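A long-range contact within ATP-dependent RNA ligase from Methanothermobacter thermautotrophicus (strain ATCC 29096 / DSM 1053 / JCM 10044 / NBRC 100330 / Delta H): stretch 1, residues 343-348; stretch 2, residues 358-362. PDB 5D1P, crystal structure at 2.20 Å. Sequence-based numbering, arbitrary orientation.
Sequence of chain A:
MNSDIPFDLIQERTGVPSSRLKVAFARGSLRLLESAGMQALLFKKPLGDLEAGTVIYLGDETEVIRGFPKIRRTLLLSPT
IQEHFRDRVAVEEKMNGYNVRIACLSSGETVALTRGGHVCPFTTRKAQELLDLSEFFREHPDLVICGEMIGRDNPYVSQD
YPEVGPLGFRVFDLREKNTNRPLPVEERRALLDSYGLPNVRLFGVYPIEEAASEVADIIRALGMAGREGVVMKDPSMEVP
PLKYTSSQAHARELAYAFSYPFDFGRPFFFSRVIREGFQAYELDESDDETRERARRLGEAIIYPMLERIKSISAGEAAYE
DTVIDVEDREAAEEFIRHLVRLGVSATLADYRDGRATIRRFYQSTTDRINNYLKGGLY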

# COMPACT_ATOMS: atom_id res chain seq x y z
N GLY A 343 8.29 21.56 -3.04
CA GLY A 343 8.35 20.62 -1.94
C GLY A 343 9.49 19.63 -2.08
O GLY A 343 9.59 18.67 -1.30
N VAL A 344 10.35 19.86 -3.07
CA VAL A 344 11.50 18.98 -3.29
C VAL A 344 12.70 19.42 -2.46
O VAL A 344 13.11 20.58 -2.50
CB VAL A 344 11.92 18.95 -4.77
CG1 VAL A 344 13.12 18.04 -4.95
CG2 VAL A 344 10.76 18.48 -5.63
N SER A 345 13.25 18.49 -1.70
CA SER A 345 14.48 18.76 -1.00
C SER A 345 15.63 18.64 -1.97
O SER A 345 16.09 17.53 -2.28
CB SER A 345 14.67 17.79 0.18
OG SER A 345 15.86 18.10 0.87
N ALA A 346 16.10 19.78 -2.47
CA ALA A 346 17.16 19.79 -3.46
C ALA A 346 18.21 20.85 -3.14
O ALA A 346 17.91 21.87 -2.52
CB ALA A 346 16.58 20.03 -4.84
N THR A 347 19.45 20.58 -3.54
CA THR A 347 20.51 21.58 -3.50
C THR A 347 21.40 21.43 -4.72
O THR A 347 21.43 20.36 -5.35
CB THR A 347 21.42 21.48 -2.24
OG1 THR A 347 22.14 20.24 -2.25
CG2 THR A 347 20.61 21.58 -0.97
N LEU A 348 22.12 22.49 -5.03
CA LEU A 348 23.16 22.42 -6.03
C LEU A 348 24.35 21.71 -5.39
O LEU A 348 24.91 22.19 -4.40
CB LEU A 348 23.53 23.83 -6.51
CG LEU A 348 24.61 23.93 -7.57
CD1 LEU A 348 24.12 23.30 -8.88
CD2 LEU A 348 25.03 25.39 -7.75
N ILE A 358 22.30 18.60 -9.84
CA ILE A 358 21.14 18.76 -8.98
C ILE A 358 21.02 17.56 -8.02
O ILE A 358 20.89 16.40 -8.45
CB ILE A 358 19.84 18.90 -9.80
CG1 ILE A 358 20.01 19.89 -10.97
CG2 ILE A 358 18.69 19.32 -8.89
CD1 ILE A 358 20.44 21.31 -10.56
N ARG A 359 21.09 17.82 -6.72
CA ARG A 359 20.98 16.74 -5.74
C ARG A 359 19.63 16.77 -5.07
O ARG A 359 19.27 17.74 -4.42
CB ARG A 359 22.07 16.85 -4.67
CG ARG A 359 21.98 15.78 -3.59
CD ARG A 359 23.35 15.50 -2.97
NE ARG A 359 24.31 15.12 -4.00
CZ ARG A 359 25.59 14.87 -3.77
NH1 ARG A 359 26.08 14.97 -2.55
NH2 ARG A 359 26.38 14.53 -4.78
N ARG A 360 18.88 15.68 -5.23
CA ARG A 360 17.59 15.56 -4.58
C ARG A 360 17.71 14.65 -3.36
O ARG A 360 18.23 13.54 -3.45
CB ARG A 360 16.55 15.03 -5.56
CG ARG A 360 15.18 14.90 -4.95
CD ARG A 360 14.14 14.39 -5.93
NE ARG A 360 12.89 14.16 -5.22
CZ ARG A 360 11.68 14.12 -5.78
NH1 ARG A 360 11.55 14.30 -7.09
NH2 ARG A 360 10.61 13.90 -5.02
N PHE A 361 17.26 15.14 -2.21
CA PHE A 361 17.36 14.37 -0.97
C PHE A 361 16.05 13.70 -0.62
O PHE A 361 14.99 14.30 -0.78
CB PHE A 361 17.78 15.25 0.20
CG PHE A 361 19.17 15.76 0.08
CD1 PHE A 361 19.40 17.07 -0.32
CD2 PHE A 361 20.24 14.94 0.38
CE1 PHE A 361 20.68 17.55 -0.43
CE2 PHE A 361 21.53 15.42 0.27
CZ PHE A 361 21.75 16.72 -0.12
N TYR A 362 16.13 12.48 -0.13
CA TYR A 362 14.95 11.74 0.30
C TYR A 362 15.03 11.47 1.80
O TYR A 362 15.39 10.37 2.24
CB TYR A 362 14.83 10.45 -0.50
CG TYR A 362 14.62 10.63 -1.98
CD1 TYR A 362 15.70 10.61 -2.86
CD2 TYR A 362 13.35 10.82 -2.50
CE1 TYR A 362 15.51 10.77 -4.23
CE2 TYR A 362 13.15 10.98 -3.86
CZ TYR A 362 14.23 10.95 -4.72
OH TYR A 362 14.00 11.11 -6.07

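The most distinctive feature of this contact is the double use of two carbonyl oxygens, each of which takes an N-H and a CA-H from the opposing strand. The oxygen of Ser345 accepts a hydrogen bond from Phe361 N (Phe361 N to Ser345 O, 2.7 Å) that is nearly linear, with an angle of 174° at the hydrogen, and it also meets the CA of Arg360 (Ser345 O to Arg360 CA, 3.4 Å, 137° at the hydrogen). The oxygen of Arg359 repeats the pattern: it accepts the amide of Thr347 (Thr347 N to Arg359 O, 3.0 Å, 156°) and receives the CA-H of Ala346 (Ala346 CA to Arg359 O, 3.1 Å, 140°). The CA-H contacts are less linear than the N-H bonds, but both aim a weakly polarised hydrogen at an oxygen already engaged by an amide.

These contacts follow from the backbone arrangement. The N-to-C directions of the two strands differ by 153°, so they run antiparallel with some departure from ideal, and their axes approach to 4.8 Å. Thr347 and Arg359 form a hydrogen-bonded pair, closed by a second bond from Arg359 N to Thr347 O at 2.9 Å and 165°. The neighbouring pairs, Ala346 with Arg360 and Leu348 with Ile358, are non-hydrogen-bonded. In the first of these the CA atoms of Ala346 and Arg360 lie only 4.4 Å apart, which fits the CA-H contacts made on that narrow pair.

Side chains alternate across the sheet. Ala346, Leu348, Ile358 and Arg360 project to one face, Thr347 and Arg359 to the other. On the latter, Thr347 has chi1 at 65° (p), and its OG1 sits at the edge of the Phe361 ring, near the ring plane, 3.6 Å from Phe361 CE1. Ring-edge hydrogens carry slight positive charge, so an oxygen in this position is electrostatically reasonable; the pair is a polar contact, not a hydrogen bond. Arg359 begins on the same face, but its end leads away, and its NE and NH2 are satisfied elsewhere in the structure.

Before Ala346, Ser345 points its CA-to-CB bond toward the partner stretch and brings OG to 3.5 Å from Phe361 CB, a van der Waals approach. Val344 meets the extended Arg360 side chain, whose chi1 to chi3 are all t: Val344 CG1 lies 3.8 Å from Arg360 CG and also covers one face of the guanidinium. Together the two stretches bury 408 Å², summed over both sides.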